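Local coordinates for uncharacterized protein (Bacteroides ovatus, PDB 5CAG) that probably serves as a fimbrium anchoring subunit, a predicted lipoprotein of the FimB/Mfa2 family that would hold the pilus at the outer membrane, at residues 12-26 and 55-67. Residues are numbered along the deposited sequence; the frame is centred on the assembly and turned at random.
With SO4 (sulfate ion), chain C.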
ATOM      1  N   LEU A  12       9.788  25.621 -20.161  1.00200.75           N
ATOM      2  CA  LEU A  12       9.907  25.727 -18.692  1.00199.34           C
ATOM      3  C   LEU A  12      11.062  26.710 -18.416  1.00203.38           C
ATOM      4  O   LEU A  12      11.125  27.336 -17.355  1.00202.84           O
ATOM      5  CB  LEU A  12      10.208  24.330 -18.104  1.00197.82           C
ATOM      6  CG  LEU A  12      10.203  24.115 -16.590  1.00200.35           C
ATOM      7  CD1 LEU A  12       8.811  23.804 -16.092  1.00197.29           C
ATOM      8  CD2 LEU A  12      11.105  22.952 -16.221  1.00199.23           C
ATOM      9  N   ASP A  13      11.973  26.818 -19.429  1.00202.02           N
ATOM     10  CA  ASP A  13      13.165  27.675 -19.548  1.00202.29           C
ATOM     11  C   ASP A  13      12.853  28.916 -20.424  1.00204.52           C
ATOM     12  O   ASP A  13      13.436  29.979 -20.195  1.00205.19           O
ATOM     13  CB  ASP A  13      14.360  26.887 -20.161  1.00203.55           C
ATOM     14  CG  ASP A  13      14.608  25.485 -19.613  1.00207.69           C
ATOM     15  OD1 ASP A  13      14.874  25.358 -18.394  1.00207.25           O
ATOM     16  OD2 ASP A  13      14.593  24.524 -20.413  1.00210.39           O
ATOM     17  N   ASP A  14      11.945  28.763 -21.436  1.00200.81           N
ATOM     18  CA  ASP A  14      11.496  29.816 -22.372  1.00200.91           C
ATOM     19  C   ASP A  14      10.349  30.649 -21.760  1.00200.95           C
ATOM     20  O   ASP A  14      10.308  31.870 -21.943  1.00201.02           O
ATOM     21  CB  ASP A  14      11.040  29.215 -23.728  1.00202.52           C
ATOM     22  CG  ASP A  14      11.989  28.240 -24.422  1.00208.77           C
ATOM     23  OD1 ASP A  14      13.219  28.348 -24.210  1.00209.68           O
ATOM     24  OD2 ASP A  14      11.503  27.407 -25.219  1.00211.21           O
ATOM     25  N   TYR A  15       9.417  29.974 -21.051  1.00196.12           N
ATOM     26  CA  TYR A  15       8.284  30.584 -20.353  1.00195.14           C
ATOM     27  C   TYR A  15       8.664  30.886 -18.886  1.00195.55           C
ATOM     28  O   TYR A  15       9.365  30.062 -18.281  1.00194.01           O
ATOM     29  CB  TYR A  15       7.056  29.664 -20.410  1.00195.15           C
ATOM     30  N   PRO A  16       8.210  32.037 -18.297  1.00192.54           N
ATOM     31  CA  PRO A  16       8.579  32.360 -16.895  1.00191.16           C
ATOM     32  C   PRO A  16       8.098  31.336 -15.848  1.00187.75           C
ATOM     33  O   PRO A  16       6.977  30.823 -15.945  1.00186.15           O
ATOM     34  CB  PRO A  16       7.926  33.732 -16.653  1.00193.29           C
ATOM     35  CG  PRO A  16       6.881  33.865 -17.704  1.00197.23           C
ATOM     36  CD  PRO A  16       7.397  33.118 -18.898  1.00194.47           C
ATOM     37  N   VAL A  17       8.960  31.042 -14.844  1.00177.56           N
ATOM     38  CA  VAL A  17       8.656  30.076 -13.785  1.00170.40           C
ATOM     39  C   VAL A  17       8.959  30.617 -12.395  1.00166.21           C
ATOM     40  O   VAL A  17      10.112  30.906 -12.053  1.00166.03           O
ATOM     41  CB  VAL A  17       9.338  28.693 -13.969  1.00173.09           C
ATOM     42  CG1 VAL A  17       8.556  27.816 -14.937  1.00173.46           C
ATOM     43  CG2 VAL A  17      10.807  28.818 -14.389  1.00175.44           C
ATOM     44  N   SER A  18       7.905  30.717 -11.583  1.00156.95           N
ATOM     45  CA  SER A  18       8.021  31.093 -10.182  1.00153.05           C
ATOM     46  C   SER A  18       8.257  29.785  -9.438  1.00147.82           C
ATOM     47  O   SER A  18       7.309  29.034  -9.209  1.00145.79           O
ATOM     48  CB  SER A  18       6.776  31.845  -9.697  1.00156.56           C
ATOM     49  OG  SER A  18       5.568  31.108  -9.812  1.00161.86           O
ATOM     50  N   GLY A  19       9.525  29.467  -9.185  1.00138.75           N
ATOM     51  CA  GLY A  19       9.920  28.229  -8.523  1.00133.10           C
ATOM     52  C   GLY A  19       9.325  28.022  -7.140  1.00129.44           C
ATOM     53  O   GLY A  19       8.939  28.985  -6.462  1.00129.71           O
ATOM     54  N   VAL A  20       9.216  26.751  -6.725  1.00118.49           N
ATOM     55  CA  VAL A  20       8.716  26.393  -5.399  1.00113.03           C
ATOM     56  C   VAL A  20       9.840  25.704  -4.616  1.00111.89           C
ATOM     57  O   VAL A  20      10.807  25.230  -5.214  1.00112.05           O
ATOM     58  CB  VAL A  20       7.404  25.565  -5.388  1.00113.70           C
ATOM     59  CG1 VAL A  20       6.242  26.347  -5.981  1.00114.60           C
ATOM     60  CG2 VAL A  20       7.570  24.222  -6.077  1.00112.45           C
ATOM     61  N   ASP A  21       9.731  25.703  -3.282  1.00104.37           N
ATOM     62  CA  ASP A  21      10.702  25.082  -2.401  1.00102.29           C
ATOM     63  C   ASP A  21       9.950  24.208  -1.410  1.00102.06           C
ATOM     64  O   ASP A  21       9.290  24.702  -0.486  1.00101.25           O
ATOM     65  CB  ASP A  21      11.588  26.135  -1.706  1.00106.06           C
ATOM     66  CG  ASP A  21      12.803  25.612  -0.941  1.00119.48           C
ATOM     67  OD1 ASP A  21      12.915  24.367  -0.752  1.00119.06           O
ATOM     68  OD2 ASP A  21      13.610  26.443  -0.479  1.00127.44           O
ATOM     69  N   ILE A  22      10.036  22.892  -1.633  1.00 94.86           N
ATOM     70  CA  ILE A  22       9.382  21.898  -0.799  1.00 90.26           C
ATOM     71  C   ILE A  22      10.336  21.447   0.299  1.00 92.00           C
ATOM     72  O   ILE A  22      11.481  21.090   0.024  1.00 92.46           O
ATOM     73  CB  ILE A  22       8.885  20.718  -1.679  1.00 91.25           C
ATOM     74  CG1 ILE A  22       7.731  21.173  -2.593  1.00 92.29           C
ATOM     75  CG2 ILE A  22       8.475  19.496  -0.844  1.00 88.63           C
ATOM     76  CD1 ILE A  22       7.791  20.605  -3.997  1.00 99.63           C
ATOM     77  N   LYS A  23       9.866  21.518   1.550  1.00 86.82           N
ATOM     78  CA  LYS A  23      10.557  20.981   2.720  1.00 85.64           C
ATOM     79  C   LYS A  23       9.707  19.833   3.245  1.00 86.11           C
ATOM     80  O   LYS A  23       8.495  19.991   3.394  1.00 85.14           O
ATOM     81  CB  LYS A  23      10.830  22.037   3.802  1.00 89.21           C
ATOM     82  CG  LYS A  23      11.710  21.508   4.947  1.00101.75           C
ATOM     83  CD  LYS A  23      11.504  22.294   6.251  1.00116.63           C
ATOM     84  CE  LYS A  23      11.915  21.533   7.496  1.00128.88           C
ATOM     85  NZ  LYS A  23      12.423  22.443   8.568  1.00140.84           N
ATOM     86  N   LEU A  24      10.321  18.672   3.461  1.00 81.34           N
ATOM     87  CA  LEU A  24       9.605  17.497   3.950  1.00 79.20           C
ATOM     88  C   LEU A  24      10.030  17.164   5.352  1.00 85.05           C
ATOM     89  O   LEU A  24      11.222  17.118   5.644  1.00 86.58           O
ATOM     90  CB  LEU A  24       9.803  16.268   3.043  1.00 78.10           C
ATOM     91  CG  LEU A  24       9.319  16.384   1.600  1.00 82.90           C
ATOM     92  CD1 LEU A  24       9.809  15.240   0.785  1.00 82.82           C
ATOM     93  CD2 LEU A  24       7.833  16.422   1.520  1.00 83.54           C
ATOM     94  N   ASP A  25       9.051  16.975   6.230  1.00 82.20           N
ATOM     95  CA  ASP A  25       9.275  16.571   7.604  1.00 82.98           C
ATOM     96  C   ASP A  25       8.886  15.123   7.702  1.00 84.81           C
ATOM     97  O   ASP A  25       7.919  14.679   7.038  1.00 82.86           O
ATOM     98  CB  ASP A  25       8.495  17.443   8.602  1.00 87.03           C
ATOM     99  CG  ASP A  25       8.915  17.256  10.057  1.00109.09           C
ATOM    100  OD1 ASP A  25      10.026  16.709  10.294  1.00113.38           O
ATOM    101  OD2 ASP A  25       8.146  17.680  10.960  1.00115.81           O
ATOM    102  N   TRP A  26       9.697  14.360   8.442  1.00 81.64           N
ATOM    103  CA  TRP A  26       9.451  12.933   8.583  1.00 80.64           C
ATOM    104  C   TRP A  26       9.326  12.573  10.028  1.00 89.15           C
ATOM    105  O   TRP A  26       9.292  11.383  10.354  1.00 89.29           O
ATOM    106  CB  TRP A  26      10.550  12.096   7.906  1.00 78.80           C
ATOM    107  CG  TRP A  26      10.583  12.220   6.410  1.00 78.62           C
ATOM    108  CD1 TRP A  26      11.267  13.149   5.678  1.00 82.80           C
ATOM    109  CD2 TRP A  26       9.895  11.389   5.466  1.00 76.55           C
ATOM    110  NE1 TRP A  26      11.015  12.975   4.338  1.00 81.72           N
ATOM    111  CE2 TRP A  26      10.190  11.888   4.176  1.00 80.95           C
ATOM    112  CE3 TRP A  26       9.082  10.247   5.580  1.00 75.77           C
ATOM    113  CZ2 TRP A  26       9.669  11.308   3.013  1.00 78.65           C
ATOM    114  CZ3 TRP A  26       8.555   9.681   4.428  1.00 75.67           C
ATOM    115  CH2 TRP A  26       8.825  10.227   3.167  1.00 76.83           C
ATOM    116  N   LEU A  55      13.084  14.189  -5.998  1.00 93.22           N
ATOM    117  CA  LEU A  55      13.678  15.042  -4.968  1.00 92.50           C
ATOM    118  C   LEU A  55      14.334  14.281  -3.848  1.00 95.40           C
ATOM    119  O   LEU A  55      14.017  13.108  -3.624  1.00 93.49           O
ATOM    120  CB  LEU A  55      12.571  15.900  -4.345  1.00 90.91           C
ATOM    121  CG  LEU A  55      12.205  17.192  -5.020  1.00 96.68           C
ATOM    122  CD1 LEU A  55      11.261  17.962  -4.143  1.00 95.27           C
ATOM    123  CD2 LEU A  55      13.442  18.045  -5.304  1.00102.56           C
ATOM    124  N   SER A  56      15.189  14.992  -3.074  1.00 93.31           N
ATOM    125  CA  SER A  56      15.854  14.476  -1.872  1.00 93.18           C
ATOM    126  C   SER A  56      14.791  14.107  -0.845  1.00 94.15           C
ATOM    127  O   SER A  56      13.705  14.704  -0.860  1.00 93.08           O
ATOM    128  CB  SER A  56      16.804  15.532  -1.300  1.00101.02           C
ATOM    129  OG  SER A  56      17.287  15.225   0.002  1.00114.60           O
ATOM    130  N   VAL A  57      15.088  13.173   0.067  1.00 88.21           N
ATOM    131  CA  VAL A  57      14.094  12.809   1.072  1.00 85.00           C
ATOM    132  C   VAL A  57      13.622  14.064   1.869  1.00 91.95           C
ATOM    133  O   VAL A  57      12.477  14.093   2.316  1.00 91.56           O
ATOM    134  CB  VAL A  57      14.610  11.687   1.983  1.00 86.72           C
ATOM    135  CG1 VAL A  57      15.532  12.224   3.068  1.00 88.44           C
ATOM    136  CG2 VAL A  57      13.466  10.898   2.578  1.00 83.44           C
ATOM    137  N   ARG A  58      14.464  15.113   1.964  1.00 91.30           N
ATOM    138  CA  ARG A  58      14.173  16.361   2.691  1.00 92.39           C
ATOM    139  C   ARG A  58      13.445  17.400   1.815  1.00 95.12           C
ATOM    140  O   ARG A  58      13.052  18.459   2.301  1.00 94.28           O
ATOM    141  CB  ARG A  58      15.478  16.982   3.244  1.00 98.83           C
ATOM    142  CG  ARG A  58      16.457  16.017   3.942  1.00119.34           C
ATOM    143  CD  ARG A  58      16.059  15.625   5.365  1.00136.42           C
ATOM    144  NE  ARG A  58      17.124  14.861   6.027  1.00153.01           N
ATOM    145  CZ  ARG A  58      16.972  14.158   7.146  1.00167.72           C
ATOM    146  NH1 ARG A  58      15.789  14.100   7.750  1.00154.28           N
ATOM    147  NH2 ARG A  58      17.998  13.494   7.665  1.00154.87           N
ATOM    148  N   GLY A  59      13.276  17.088   0.541  1.00 92.28           N
ATOM    149  CA  GLY A  59      12.631  17.973  -0.423  1.00 92.81           C
ATOM    150  C   GLY A  59      13.647  18.716  -1.261  1.00 98.64           C
ATOM    151  O   GLY A  59      14.780  18.249  -1.423  1.00 99.19           O
ATOM    152  N   GLY A  60      13.241  19.866  -1.788  1.00 96.74           N
ATOM    153  CA  GLY A  60      14.103  20.722  -2.593  1.00100.04           C
ATOM    154  C   GLY A  60      13.388  21.702  -3.500  1.00106.95           C
ATOM    155  O   GLY A  60      12.155  21.773  -3.504  1.00105.55           O
ATOM    156  N   GLU A  61      14.176  22.474  -4.269  1.00107.23           N
ATOM    157  CA  GLU A  61      13.680  23.448  -5.239  1.00109.29           C
ATOM    158  C   GLU A  61      13.144  22.730  -6.482  1.00112.44           C
ATOM    159  O   GLU A  61      13.677  21.692  -6.883  1.00111.53           O
ATOM    160  CB  GLU A  61      14.787  24.433  -5.628  1.00114.70           C
ATOM    161  CG  GLU A  61      15.174  25.393  -4.518  1.00129.35           C
ATOM    162  CD  GLU A  61      15.011  26.861  -4.858  1.00154.84           C
ATOM    163  OE1 GLU A  61      14.923  27.195  -6.064  1.00147.60           O
ATOM    164  OE2 GLU A  61      14.964  27.679  -3.910  1.00150.91           O
HETATM  165  N   MSE A  62      12.101  23.301  -7.099  1.00109.16           N
HETATM  166  CA  MSE A  62      11.402  22.755  -8.266  1.00108.61           C
HETATM  167  C   MSE A  62      10.698  23.893  -9.012  1.00114.95           C
HETATM  168  O   MSE A  62       9.950  24.639  -8.392  1.00114.17           O
HETATM  169  CB  MSE A  62      10.388  21.732  -7.752  1.00107.29           C
HETATM  170  CG  MSE A  62       9.740  20.904  -8.823  1.00114.42           C
HETATM  171 SE   MSE A  62       8.385  19.778  -8.024  0.75118.52          SE
HETATM  172  CE  MSE A  62       9.478  18.861  -6.849  1.00113.43           C
ATOM    173  N   LYS A  63      10.930  24.055 -10.314  1.00115.08           N
ATOM    174  CA  LYS A  63      10.315  25.200 -10.995  1.00117.61           C
ATOM    175  C   LYS A  63       8.986  24.826 -11.641  1.00120.35           C
ATOM    176  O   LYS A  63       8.927  24.184 -12.686  1.00122.18           O
ATOM    177  CB  LYS A  63      11.280  25.882 -11.985  1.00124.03           C
ATOM    178  CG  LYS A  63      12.310  26.757 -11.263  1.00138.80           C
ATOM    179  CD  LYS A  63      13.495  27.111 -12.145  1.00155.80           C
ATOM    180  CE  LYS A  63      14.577  27.862 -11.402  1.00167.30           C
ATOM    181  NZ  LYS A  63      15.683  28.288 -12.309  1.00175.59           N
ATOM    182  N   VAL A  64       7.920  25.237 -10.967  1.00113.76           N
ATOM    183  CA  VAL A  64       6.531  25.044 -11.348  1.00112.59           C
ATOM    184  C   VAL A  64       6.024  26.361 -11.943  1.00121.97           C
ATOM    185  O   VAL A  64       6.137  27.407 -11.291  1.00122.63           O
ATOM    186  CB  VAL A  64       5.687  24.587 -10.116  1.00111.60           C
ATOM    187  CG1 VAL A  64       4.196  24.553 -10.419  1.00110.84           C
ATOM    188  CG2 VAL A  64       6.148  23.229  -9.610  1.00108.52           C
ATOM    189  N   PRO A  65       5.452  26.360 -13.164  1.00121.80           N
ATOM    190  CA  PRO A  65       4.882  27.620 -13.691  1.00124.97           C
ATOM    191  C   PRO A  65       3.557  27.939 -12.979  1.00128.00           C
ATOM    192  O   PRO A  65       2.959  27.018 -12.422  1.00124.55           O
ATOM    193  CB  PRO A  65       4.686  27.332 -15.179  1.00129.65           C
ATOM    194  CG  PRO A  65       4.547  25.840 -15.270  1.00131.71           C
ATOM    195  CD  PRO A  65       5.214  25.218 -14.073  1.00123.29           C
ATOM    196  N   PRO A  66       3.051  29.192 -12.943  1.00127.10           N
ATOM    197  CA  PRO A  66       1.787  29.433 -12.214  1.00125.73           C
ATOM    198  C   PRO A  66       0.573  28.726 -12.847  1.00129.42           C
ATOM    199  O   PRO A  66       0.574  28.401 -14.044  1.00131.72           O
ATOM    200  CB  PRO A  66       1.645  30.960 -12.236  1.00130.22           C
ATOM    201  CG  PRO A  66       3.030  31.470 -12.529  1.00136.16           C
ATOM    202  CD  PRO A  66       3.602  30.453 -13.474  1.00131.92           C
ATOM    203  N   GLY A  67      -0.421  28.441 -12.011  1.00122.59           N
ATOM    204  CA  GLY A  67      -1.651  27.766 -12.409  1.00122.32           C
ATOM    205  C   GLY A  67      -2.248  26.885 -11.330  1.00122.43           C
ATOM    206  O   GLY A  67      -1.661  26.726 -10.252  1.00119.32           O
TER
HETATM  207  S   SO4 C 402      13.840  22.106 -12.258  1.00182.92           S
HETATM  208  O1  SO4 C 402      14.217  22.597 -13.588  1.00183.02           O
HETATM  209  O2  SO4 C 402      14.700  20.969 -11.911  1.00182.81           O
HETATM  210  O3  SO4 C 402      14.043  23.163 -11.263  1.00182.79           O
HETATM  211  O4  SO4 C 402      12.419  21.700 -12.283  1.00181.80           O
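V20 to L24 run antiparallel to R58 to M62, the axes of the short strands 20-25 and 59-62 approaching to 4.6 Å with their directions 172° apart. This is a two-stranded antiparallel pair with 59-62 outermost, in what is consistent with a beta-sandwich of the transthyretin-like clan: strand 20-25 has strand 134-154 as its parallel neighbour on the other flank, and the type I turn from S56 to G59 leads into strand 59-62. V20 and M62 form a hydrogen-bonded pair, with V20 N bonding M62 O at 2.8 Å almost straight (177°), and M62 N returning the bond to V20 O. I22 and G60 repeat the pattern, although the return bond from G60 N is weak.

Alternation of side chains then separates apolar from charged side chains. On the inner face CG2 of V20 touches both CB of M62 and CG2 of V64, 3.9 Å from the latter. The selenomethionine M62 reaches out with CG anti to the backbone N (chi1 -170°) and bends at its end, bringing CE to 3.7 Å from CD1 of I22; V39 and F41 of strand 36-43 also pack against it. On the opposite face D21 OD2 and E61 OE2 approach to 3.9 Å, like charges lying close on the outward side, with E61 exposed to solvent.

The turn is tied down by W26. CG2 of V57 sits over the rim of one indole face, while at the ring's edge W26 NE1 donates to V57 O at 2.7 Å, the oxygen lying near the indole plane although the nitrogen stands above the carbonyl plane.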